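Long-range contact in polyketide synthase type I (Bacillus amyloliquefaciens, PDB 5KKU), which probably dehydrates polyketide intermediates bound to a carrier protein, as an N-terminal dehydratase domain of the difficidin assembly line: residues F80-E94 and N105-Q117. Numbering follows the deposited sequence.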
loop_
_atom_site.group_PDB
_atom_site.type_symbol
_atom_site.label_atom_id
_atom_site.label_comp_id
_atom_site.label_asym_id
_atom_site.label_seq_id
_atom_site.Cartn_x
_atom_site.Cartn_y
_atom_site.Cartn_z
ATOM N N PHE A 80 -4.952 7.786 17.855
ATOM C CA PHE A 80 -6.051 8.582 17.344
ATOM C C PHE A 80 -6.201 9.873 18.133
ATOM O O PHE A 80 -6.365 9.840 19.317
ATOM C CB PHE A 80 -7.328 7.794 17.382
ATOM C CG PHE A 80 -7.371 6.659 16.411
ATOM C CD1 PHE A 80 -6.734 5.467 16.675
ATOM C CD2 PHE A 80 -8.060 6.768 15.249
ATOM C CE1 PHE A 80 -6.756 4.438 15.768
ATOM C CE2 PHE A 80 -8.092 5.736 14.360
ATOM C CZ PHE A 80 -7.439 4.573 14.619
ATOM N N THR A 81 -6.153 11.014 17.491
ATOM C CA THR A 81 -6.301 12.264 18.177
ATOM C C THR A 81 -7.453 13.013 17.559
ATOM O O THR A 81 -7.465 13.225 16.389
ATOM C CB THR A 81 -5.040 13.103 18.010
ATOM O OG1 THR A 81 -3.962 12.507 18.715
ATOM C CG2 THR A 81 -5.227 14.534 18.480
ATOM N N PRO A 82 -8.400 13.447 18.368
ATOM C CA PRO A 82 -9.523 14.223 17.887
ATOM C C PRO A 82 -9.135 15.523 17.204
ATOM O O PRO A 82 -8.214 16.199 17.551
ATOM C CB PRO A 82 -10.266 14.529 19.159
ATOM C CG PRO A 82 -10.056 13.361 19.983
ATOM C CD PRO A 82 -8.640 12.995 19.738
ATOM N N ALA A 83 -9.915 15.847 16.198
ATOM C CA ALA A 83 -9.686 17.017 15.416
ATOM C C ALA A 83 -10.926 17.542 14.746
ATOM O O ALA A 83 -12.007 17.177 15.078
ATOM C CB ALA A 83 -8.601 16.766 14.399
ATOM N N ARG A 84 -10.704 18.420 13.797
ATOM C CA ARG A 84 -11.743 19.107 13.070
ATOM C C ARG A 84 -12.670 18.238 12.152
ATOM O O ARG A 84 -12.379 17.988 11.017
ATOM C CB ARG A 84 -11.092 20.316 12.420
ATOM C CG ARG A 84 -11.727 20.902 11.216
ATOM C CD ARG A 84 -11.923 22.366 11.353
ATOM N NE ARG A 84 -13.323 22.459 11.514
ATOM C CZ ARG A 84 -14.158 22.762 10.547
ATOM N NH1 ARG A 84 -13.714 23.090 9.352
ATOM N NH2 ARG A 84 -15.435 22.751 10.786
ATOM N N ASP A 85 -13.786 17.783 12.699
ATOM C CA ASP A 85 -14.709 16.947 11.972
ATOM C C ASP A 85 -13.936 15.750 11.430
ATOM O O ASP A 85 -14.116 15.337 10.313
ATOM C CB ASP A 85 -15.327 17.705 10.804
ATOM C CG ASP A 85 -16.233 18.836 11.228
ATOM O OD1 ASP A 85 -17.153 18.638 12.014
ATOM O OD2 ASP A 85 -16.048 19.938 10.734
ATOM N N SER A 86 -13.077 15.191 12.247
ATOM C CA SER A 86 -12.159 14.148 11.804
ATOM C C SER A 86 -11.322 13.638 12.946
ATOM O O SER A 86 -11.525 14.023 14.049
ATOM C CB SER A 86 -11.242 14.713 10.735
ATOM O OG SER A 86 -10.384 15.673 11.245
ATOM N N TRP A 87 -10.362 12.791 12.644
ATOM C CA TRP A 87 -9.345 12.414 13.602
ATOM C C TRP A 87 -7.970 12.400 13.000
ATOM O O TRP A 87 -7.795 11.918 11.937
ATOM C CB TRP A 87 -9.651 11.045 14.163
ATOM C CG TRP A 87 -10.788 11.075 15.006
ATOM C CD1 TRP A 87 -10.800 11.321 16.295
ATOM C CD2 TRP A 87 -12.123 10.882 14.613
ATOM N NE1 TRP A 87 -12.044 11.292 16.761
ATOM C CE2 TRP A 87 -12.896 11.042 15.729
ATOM C CE3 TRP A 87 -12.736 10.642 13.404
ATOM C CZ2 TRP A 87 -14.256 10.924 15.703
ATOM C CZ3 TRP A 87 -14.051 10.528 13.367
ATOM C CH2 TRP A 87 -14.824 10.665 14.511
ATOM N N LYS A 88 -6.981 12.887 13.704
ATOM C CA LYS A 88 -5.649 12.711 13.244
ATOM C C LYS A 88 -5.107 11.392 13.715
ATOM O O LYS A 88 -5.317 10.983 14.806
ATOM C CB LYS A 88 -4.757 13.843 13.667
ATOM C CG LYS A 88 -3.354 13.787 13.107
ATOM C CD LYS A 88 -2.476 14.693 13.929
ATOM C CE LYS A 88 -1.001 14.584 13.604
ATOM N NZ LYS A 88 -0.699 15.125 12.269
ATOM N N VAL A 89 -4.411 10.707 12.835
ATOM C CA VAL A 89 -3.815 9.454 13.172
ATOM C C VAL A 89 -2.325 9.429 12.917
ATOM O O VAL A 89 -1.857 9.804 11.889
ATOM C CB VAL A 89 -4.483 8.297 12.446
ATOM C CG1 VAL A 89 -3.802 6.994 12.770
ATOM C CG2 VAL A 89 -5.933 8.221 12.806
ATOM N N GLU A 90 -1.573 8.936 13.870
ATOM C CA GLU A 90 -0.155 8.783 13.676
ATOM C C GLU A 90 0.332 7.442 14.137
ATOM O O GLU A 90 -0.080 6.974 15.170
ATOM C CB GLU A 90 0.595 9.870 14.394
ATOM C CG GLU A 90 0.445 11.212 13.750
ATOM C CD GLU A 90 1.078 12.300 14.561
ATOM O OE1 GLU A 90 1.997 12.957 14.072
ATOM O OE2 GLU A 90 0.654 12.472 15.708
ATOM N N ILE A 91 1.226 6.867 13.378
ATOM C CA ILE A 91 1.840 5.616 13.727
ATOM C C ILE A 91 3.331 5.766 13.988
ATOM O O ILE A 91 4.084 6.241 13.190
ATOM C CB ILE A 91 1.612 4.584 12.653
ATOM C CG1 ILE A 91 0.145 4.408 12.383
ATOM C CG2 ILE A 91 2.271 3.288 13.045
ATOM C CD1 ILE A 91 -0.122 3.411 11.331
ATOM N N THR A 92 3.767 5.353 15.144
ATOM C CA THR A 92 5.173 5.320 15.416
ATOM C C THR A 92 5.539 3.901 15.765
ATOM O O THR A 92 4.696 3.099 15.903
ATOM C CB THR A 92 5.556 6.257 16.565
ATOM O OG1 THR A 92 4.845 5.893 17.724
ATOM C CG2 THR A 92 5.251 7.603 16.224
ATOM N N SER A 93 6.813 3.643 15.964
ATOM C CA SER A 93 7.260 2.317 16.307
ATOM C C SER A 93 8.561 2.235 17.065
ATOM O O SER A 93 9.332 3.136 17.079
ATOM C CB SER A 93 7.347 1.457 15.070
ATOM O OG SER A 93 8.074 2.085 14.095
ATOM N N GLU A 94 8.823 1.091 17.642
ATOM C CA GLU A 94 9.938 0.909 18.514
ATOM C C GLU A 94 10.436 -0.489 18.464
ATOM O O GLU A 94 9.681 -1.341 18.203
ATOM C CB GLU A 94 9.450 1.202 19.912
ATOM C CG GLU A 94 10.445 1.199 21.015
ATOM C CD GLU A 94 9.812 0.935 22.352
ATOM O OE1 GLU A 94 8.661 1.257 22.550
ATOM O OE2 GLU A 94 10.499 0.426 23.216
ATOM N N ASN A 105 14.373 4.840 20.937
ATOM C CA ASN A 105 13.793 5.898 20.160
ATOM C C ASN A 105 12.613 5.407 19.370
ATOM O O ASN A 105 12.509 4.266 19.010
ATOM C CB ASN A 105 14.803 6.568 19.225
ATOM C CG ASN A 105 16.078 6.946 19.913
ATOM O OD1 ASN A 105 16.121 7.901 20.651
ATOM N ND2 ASN A 105 17.129 6.185 19.670
ATOM N N ARG A 106 11.703 6.312 19.088
ATOM C CA ARG A 106 10.535 5.982 18.315
ATOM C C ARG A 106 10.569 6.628 16.957
ATOM O O ARG A 106 10.705 7.819 16.859
ATOM C CB ARG A 106 9.298 6.398 19.043
ATOM C CG ARG A 106 9.256 5.932 20.453
ATOM C CD ARG A 106 7.867 5.697 20.939
ATOM N NE ARG A 106 7.832 4.942 22.170
ATOM C CZ ARG A 106 6.754 4.788 22.885
ATOM N NH1 ARG A 106 5.657 5.328 22.492
ATOM N NH2 ARG A 106 6.769 4.087 23.965
ATOM N N ASP A 107 10.383 5.835 15.937
ATOM C CA ASP A 107 10.334 6.315 14.590
ATOM C C ASP A 107 8.943 6.703 14.197
ATOM O O ASP A 107 8.015 6.066 14.551
ATOM C CB ASP A 107 10.853 5.270 13.621
ATOM C CG ASP A 107 12.322 5.116 13.679
ATOM O OD1 ASP A 107 13.055 6.090 13.676
ATOM O OD2 ASP A 107 12.757 3.993 13.717
ATOM N N GLU A 108 8.805 7.764 13.454
ATOM C CA GLU A 108 7.508 8.064 12.909
ATOM C C GLU A 108 7.341 7.341 11.585
ATOM O O GLU A 108 8.179 7.392 10.728
ATOM C CB GLU A 108 7.321 9.534 12.768
ATOM C CG GLU A 108 7.588 10.278 14.028
ATOM C CD GLU A 108 7.262 11.731 13.950
ATOM O OE1 GLU A 108 7.279 12.317 12.882
ATOM O OE2 GLU A 108 6.991 12.291 14.995
ATOM N N ASN A 109 6.254 6.629 11.453
ATOM C CA ASN A 109 6.028 5.800 10.304
ATOM C C ASN A 109 4.996 6.316 9.347
ATOM O O ASN A 109 5.139 6.188 8.198
ATOM C CB ASN A 109 5.751 4.366 10.728
ATOM C CG ASN A 109 6.873 3.773 11.543
ATOM O OD1 ASN A 109 6.695 3.399 12.663
ATOM N ND2 ASN A 109 8.017 3.722 10.976
ATOM N N MET A 110 3.996 6.982 9.868
ATOM C CA MET A 110 2.915 7.462 9.070
ATOM C C MET A 110 1.945 8.387 9.774
ATOM O O MET A 110 1.724 8.265 10.943
ATOM C CB MET A 110 2.177 6.291 8.499
ATOM C CG MET A 110 1.119 6.659 7.529
ATOM S SD MET A 110 -0.108 5.412 7.407
ATOM C CE MET A 110 -1.476 6.224 8.198
ATOM N N GLU A 111 1.366 9.305 9.020
ATOM C CA GLU A 111 0.304 10.166 9.479
ATOM C C GLU A 111 -0.795 10.332 8.466
ATOM O O GLU A 111 -0.578 10.243 7.334
ATOM C CB GLU A 111 0.834 11.515 9.898
ATOM C CG GLU A 111 1.195 12.427 8.765
ATOM C CD GLU A 111 1.507 13.824 9.214
ATOM O OE1 GLU A 111 2.583 14.019 9.763
ATOM O OE2 GLU A 111 0.683 14.710 8.991
ATOM N N CYS A 112 -2.008 10.506 8.904
ATOM C CA CYS A 112 -3.100 10.812 8.006
ATOM C C CYS A 112 -4.260 11.460 8.746
ATOM O O CYS A 112 -4.216 11.588 9.923
ATOM C CB CYS A 112 -3.577 9.569 7.278
ATOM S SG CYS A 112 -4.336 8.316 8.286
ATOM N N GLN A 113 -5.334 11.780 8.063
ATOM C CA GLN A 113 -6.531 12.289 8.675
ATOM C C GLN A 113 -7.680 11.370 8.401
ATOM O O GLN A 113 -7.986 11.073 7.294
ATOM C CB GLN A 113 -6.854 13.650 8.151
ATOM C CG GLN A 113 -5.797 14.652 8.383
ATOM C CD GLN A 113 -5.851 15.232 9.778
ATOM O OE1 GLN A 113 -6.886 15.271 10.438
ATOM N NE2 GLN A 113 -4.725 15.671 10.229
ATOM N N LEU A 114 -8.304 10.886 9.436
ATOM C CA LEU A 114 -9.378 9.936 9.281
ATOM C C LEU A 114 -10.770 10.560 9.341
ATOM O O LEU A 114 -11.138 11.130 10.297
ATOM C CB LEU A 114 -9.227 8.852 10.307
ATOM C CG LEU A 114 -10.074 7.614 10.221
ATOM C CD1 LEU A 114 -9.295 6.557 10.931
ATOM C CD2 LEU A 114 -11.460 7.734 10.823
ATOM N N TYR A 115 -11.549 10.441 8.290
ATOM C CA TYR A 115 -12.897 10.969 8.250
ATOM C C TYR A 115 -13.943 9.893 8.205
ATOM O O TYR A 115 -13.698 8.813 7.795
ATOM C CB TYR A 115 -13.100 11.797 7.019
ATOM C CG TYR A 115 -12.332 13.046 6.984
ATOM C CD1 TYR A 115 -10.985 13.026 6.800
ATOM C CD2 TYR A 115 -12.947 14.247 7.133
ATOM C CE1 TYR A 115 -10.274 14.171 6.772
ATOM C CE2 TYR A 115 -12.243 15.411 7.106
ATOM C CZ TYR A 115 -10.904 15.359 6.925
ATOM O OH TYR A 115 -10.184 16.491 6.902
ATOM N N LEU A 116 -15.137 10.244 8.582
ATOM C CA LEU A 116 -16.184 9.297 8.456
ATOM C C LEU A 116 -16.594 9.300 6.986
ATOM O O LEU A 116 -16.644 10.304 6.369
ATOM C CB LEU A 116 -17.324 9.657 9.372
ATOM C CG LEU A 116 -16.984 9.505 10.848
ATOM C CD1 LEU A 116 -17.697 10.537 11.676
ATOM C CD2 LEU A 116 -17.316 8.146 11.391
ATOM N N GLN A 117 -16.854 8.138 6.439
ATOM C CA GLN A 117 -17.274 8.034 5.054
ATOM C C GLN A 117 -18.786 8.062 5.054
ATOM O O GLN A 117 -19.431 7.424 5.843
ATOM C CB GLN A 117 -16.694 6.790 4.453
ATOM C CG GLN A 117 -17.185 6.437 3.095
ATOM C CD GLN A 117 -17.222 4.941 2.904
ATOM O OE1 GLN A 117 -16.350 4.189 3.387
ATOM N NE2 GLN A 117 -18.271 4.490 2.239
#
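Leu114 and Trp87 face each other as a hydrogen-bonded antiparallel pair. Leu114 N donates to Trp87 O at 2.8 Å with an N-H...O angle of 169°, and Trp87 N returns a bond to Leu114 O. With chi1 at -170°, Leu114 CG swings away from the backbone N, and the branch beyond it sends one methyl to Trp87 and the other to Phe80 and Val89. Leu114 CD2 meets Trp87 CE3 at 4.1 Å. Leu114 CD1 reaches the edge of the Phe80 ring, 3.7 Å from Phe80 CE2, and also touches Val89 CG2. Leu116 CG lies in the plane of the indole, at its edge, 4.0 Å from Trp87 CZ3. Beyond these, Ser86 CB sits over the centre of one Tyr115 ring face in a CH-pi contact.

Ile91 pairs with Met110 on the same face as Leu114. Its N bonds to Met110 O. Ile91 O accepts a 2.8 Å bond from Asn109 N and a weak one from Met110 N, so two residues oppose one in a classic beta bulge. Helix 37-49 packs on this face, with Leu42 against Val89, Ile91 and Cys112.

The other face is polar. Lys88 NZ lies 3.6 Å from Glu111 OE2 in a salt bridge, and Lys63 NZ makes a second salt bridge, to Glu111 OE1. Lys88 also makes a long salt bridge to Glu90 OE1, so it links two carboxylates and may offset their repulsion.

Antiparallel strands curled round a central helix are the hallmark of the hotdog fold, here the N-terminal one of this double-hotdog dehydratase.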